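Local coordinates for protein glycosyl hydrolase, BNR repeat (Ralstonia eutropha, PDB 3B7F) that is a putative glycosyl hydrolase with BNR repeats, folded as a seven-bladed beta-propeller, whose substrate is not established, at residues A17-L25 against T347-Y357. Residues are numbered along the deposited sequence; the frame is centred on the assembly and turned at random.
Sequences APESGPVML and TADAHAPVGVY
T347 meets L25 methyl to methyl, CG2 to CD2, at 4.1 Å. Next, D349 rests CB and OD2 against V23 CG2. Its OD1 accepts from the backbone N of H351, an Asx turn, and from G355 N on the opposite face of the carboxylate. OD2 takes the Y357 hydroxyl and a salt bridge from R42. A350 O receives E19 N at 2.9 Å. The A350 methyl lies against the extended E19 side chain. A water joins E19 OE1, A350 N and H351 ND1.

H351 inserts its ring into the loop 19-23. NE2 donates to G21 O at 2.6 Å, nearly straight and almost in the ring plane. V23 CG2 lies over one face of the H351 ring, 3.8 Å from its centroid; E19 O and S20 CA lie over the opposite face, toward the rim. Both ring nitrogens thus have polar partners, which fixes the ring. A352 CB packs tightly on P18 CB.

Y357 receives L25 CD2 over its ring, a CH-pi contact 3.7 Å from the centroid. The 349-355 turn thus packs on the loop before strand 24-29, and strand residues T347 and Y357 meet L25. This is an interblade contact beside the pairing of strands 24-29 and 385-391 that closes the seven-bladed propeller.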
loop_
_atom_site.group_PDB
_atom_site.type_symbol
_atom_site.label_atom_id
_atom_site.label_comp_id
_atom_site.label_asym_id
_atom_site.label_seq_id
_atom_site.Cartn_x
_atom_site.Cartn_y
_atom_site.Cartn_z
ATOM N N ALA A 17 -2.573 6.953 -22.137
ATOM C CA ALA A 17 -2.209 6.000 -23.184
ATOM C C ALA A 17 -1.580 4.834 -22.409
ATOM O O ALA A 17 -0.907 5.086 -21.390
ATOM C CB ALA A 17 -1.224 6.599 -24.176
ATOM N N PRO A 18 -1.818 3.568 -22.837
ATOM C CA PRO A 18 -1.200 2.474 -22.064
ATOM C C PRO A 18 0.324 2.461 -22.181
ATOM O O PRO A 18 0.872 2.819 -23.240
ATOM C CB PRO A 18 -1.800 1.204 -22.680
ATOM C CG PRO A 18 -2.962 1.671 -23.517
ATOM C CD PRO A 18 -2.621 3.046 -23.958
ATOM N N GLU A 19 0.989 2.095 -21.082
ATOM C CA GLU A 19 2.448 1.984 -21.068
ATOM C C GLU A 19 2.820 0.743 -21.824
ATOM O O GLU A 19 1.984 -0.105 -22.096
ATOM C CB GLU A 19 3.024 1.950 -19.660
ATOM C CG GLU A 19 2.877 3.277 -18.937
ATOM C CD GLU A 19 3.466 3.261 -17.533
ATOM O OE1 GLU A 19 3.923 2.195 -17.070
ATOM O OE2 GLU A 19 3.493 4.329 -16.884
ATOM N N SER A 20 4.089 0.652 -22.163
ATOM C CA SER A 20 4.579 -0.407 -23.006
ATOM C C SER A 20 5.997 -0.808 -22.623
ATOM O O SER A 20 6.702 -0.073 -21.911
ATOM C CB SER A 20 4.535 0.109 -24.436
ATOM O OG SER A 20 4.877 -0.898 -25.336
ATOM N N GLY A 21 6.402 -1.984 -23.081
ATOM C CA GLY A 21 7.740 -2.475 -22.810
ATOM C C GLY A 21 7.923 -3.225 -21.480
ATOM O O GLY A 21 6.948 -3.691 -20.880
ATOM N N PRO A 22 9.188 -3.366 -21.028
ATOM C CA PRO A 22 9.490 -4.113 -19.828
ATOM C C PRO A 22 8.868 -3.540 -18.575
ATOM O O PRO A 22 8.757 -2.327 -18.445
ATOM C CB PRO A 22 11.017 -3.970 -19.708
ATOM C CG PRO A 22 11.486 -3.801 -21.077
ATOM C CD PRO A 22 10.435 -2.845 -21.634
ATOM N N VAL A 23 8.451 -4.433 -17.688
ATOM C CA VAL A 23 7.939 -4.093 -16.369
ATOM C C VAL A 23 8.988 -4.516 -15.334
ATOM O O VAL A 23 9.727 -5.499 -15.519
ATOM C CB VAL A 23 6.572 -4.779 -16.103
ATOM C CG1 VAL A 23 6.116 -4.612 -14.659
ATOM C CG2 VAL A 23 5.515 -4.225 -17.034
HETATM N N MSE A 24 9.046 -3.768 -14.242
HETATM C CA MSE A 24 9.905 -4.063 -13.141
HETATM C C MSE A 24 9.035 -4.172 -11.916
HETATM O O MSE A 24 8.080 -3.433 -11.793
HETATM C CB MSE A 24 10.936 -2.961 -12.968
HETATM C CG MSE A 24 11.908 -3.211 -11.802
HETATM SE SE MSE A 24 13.512 -2.102 -11.879
HETATM C CE MSE A 24 14.326 -3.036 -13.411
ATOM N N LEU A 25 9.358 -5.112 -11.029
ATOM C CA LEU A 25 8.666 -5.269 -9.744
ATOM C C LEU A 25 9.744 -5.090 -8.696
ATOM O O LEU A 25 10.793 -5.654 -8.833
ATOM C CB LEU A 25 7.990 -6.634 -9.594
ATOM C CG LEU A 25 6.959 -7.045 -10.647
ATOM C CD1 LEU A 25 6.526 -8.465 -10.340
ATOM C CD2 LEU A 25 5.743 -6.076 -10.716
ATOM N N THR A 347 0.247 -5.249 -6.585
ATOM C CA THR A 347 0.466 -4.092 -7.440
ATOM C C THR A 347 -0.019 -4.425 -8.838
ATOM O O THR A 347 -0.296 -5.591 -9.164
ATOM C CB THR A 347 1.956 -3.686 -7.477
ATOM O OG1 THR A 347 2.117 -2.397 -8.072
ATOM C CG2 THR A 347 2.795 -4.726 -8.233
ATOM N N ALA A 348 -0.124 -3.388 -9.650
ATOM C CA ALA A 348 -0.565 -3.547 -11.015
ATOM C C ALA A 348 0.280 -2.640 -11.898
ATOM O O ALA A 348 0.819 -1.653 -11.421
ATOM C CB ALA A 348 -2.098 -3.248 -11.130
ATOM N N ASP A 349 0.470 -3.031 -13.154
ATOM C CA ASP A 349 1.182 -2.197 -14.130
ATOM C C ASP A 349 0.148 -1.328 -14.906
ATOM O O ASP A 349 -1.043 -1.383 -14.605
ATOM C CB ASP A 349 2.099 -3.041 -15.024
ATOM C CG ASP A 349 1.357 -3.980 -15.956
ATOM O OD1 ASP A 349 0.319 -3.597 -16.534
ATOM O OD2 ASP A 349 1.849 -5.121 -16.131
ATOM N N ALA A 350 0.620 -0.530 -15.877
ATOM C CA ALA A 350 -0.228 0.339 -16.695
ATOM C C ALA A 350 -0.198 -0.086 -18.162
ATOM O O ALA A 350 -0.455 0.721 -19.044
ATOM C CB ALA A 350 0.200 1.821 -16.537
ATOM N N HIS A 351 0.120 -1.360 -18.428
ATOM C CA HIS A 351 0.111 -1.886 -19.793
ATOM C C HIS A 351 -1.314 -2.161 -20.214
ATOM O O HIS A 351 -2.237 -2.015 -19.415
ATOM C CB HIS A 351 0.961 -3.159 -19.893
ATOM C CG HIS A 351 2.430 -2.901 -19.940
ATOM N ND1 HIS A 351 3.044 -1.958 -19.144
ATOM C CD2 HIS A 351 3.413 -3.505 -20.644
ATOM C CE1 HIS A 351 4.343 -1.966 -19.388
ATOM N NE2 HIS A 351 4.594 -2.906 -20.284
ATOM N N ALA A 352 -1.483 -2.526 -21.477
ATOM C CA ALA A 352 -2.767 -2.905 -22.048
ATOM C C ALA A 352 -2.619 -4.326 -22.588
ATOM O O ALA A 352 -1.858 -4.535 -23.532
ATOM C CB ALA A 352 -3.173 -1.948 -23.159
ATOM N N PRO A 353 -3.261 -5.330 -21.947
ATOM C CA PRO A 353 -4.076 -5.306 -20.748
ATOM C C PRO A 353 -3.233 -5.109 -19.501
ATOM O O PRO A 353 -2.050 -5.380 -19.503
ATOM C CB PRO A 353 -4.721 -6.685 -20.708
ATOM C CG PRO A 353 -4.066 -7.481 -21.645
ATOM C CD PRO A 353 -3.151 -6.683 -22.491
ATOM N N VAL A 354 -3.857 -4.621 -18.450
ATOM C CA VAL A 354 -3.201 -4.395 -17.195
ATOM C C VAL A 354 -2.805 -5.732 -16.566
ATOM O O VAL A 354 -3.579 -6.686 -16.563
ATOM C CB VAL A 354 -4.097 -3.566 -16.239
ATOM C CG1 VAL A 354 -3.602 -3.690 -14.807
ATOM C CG2 VAL A 354 -4.107 -2.146 -16.699
ATOM N N GLY A 355 -1.562 -5.783 -16.115
ATOM C CA GLY A 355 -0.991 -6.897 -15.426
ATOM C C GLY A 355 -1.117 -6.645 -13.941
ATOM O O GLY A 355 -1.134 -5.485 -13.504
ATOM N N VAL A 356 -1.266 -7.733 -13.184
ATOM C CA VAL A 356 -1.481 -7.705 -11.735
ATOM C C VAL A 356 -0.491 -8.694 -11.084
ATOM O O VAL A 356 -0.152 -9.750 -11.635
ATOM C CB VAL A 356 -2.948 -8.039 -11.377
ATOM C CG1 VAL A 356 -3.206 -7.815 -9.875
ATOM C CG2 VAL A 356 -3.920 -7.207 -12.210
ATOM N N TYR A 357 -0.002 -8.335 -9.918
ATOM C CA TYR A 357 1.060 -9.105 -9.287
ATOM C C TYR A 357 0.849 -9.169 -7.819
ATOM O O TYR A 357 0.330 -8.236 -7.239
ATOM C CB TYR A 357 2.404 -8.373 -9.523
ATOM C CG TYR A 357 2.656 -7.998 -10.969
ATOM C CD1 TYR A 357 3.289 -8.887 -11.837
ATOM C CD2 TYR A 357 2.207 -6.774 -11.494
ATOM C CE1 TYR A 357 3.482 -8.567 -13.196
ATOM C CE2 TYR A 357 2.392 -6.469 -12.830
ATOM C CZ TYR A 357 3.053 -7.361 -13.676
ATOM O OH TYR A 357 3.259 -7.061 -15.020
HETATM O O HOH W 1 3.322 -0.305 -16.823
#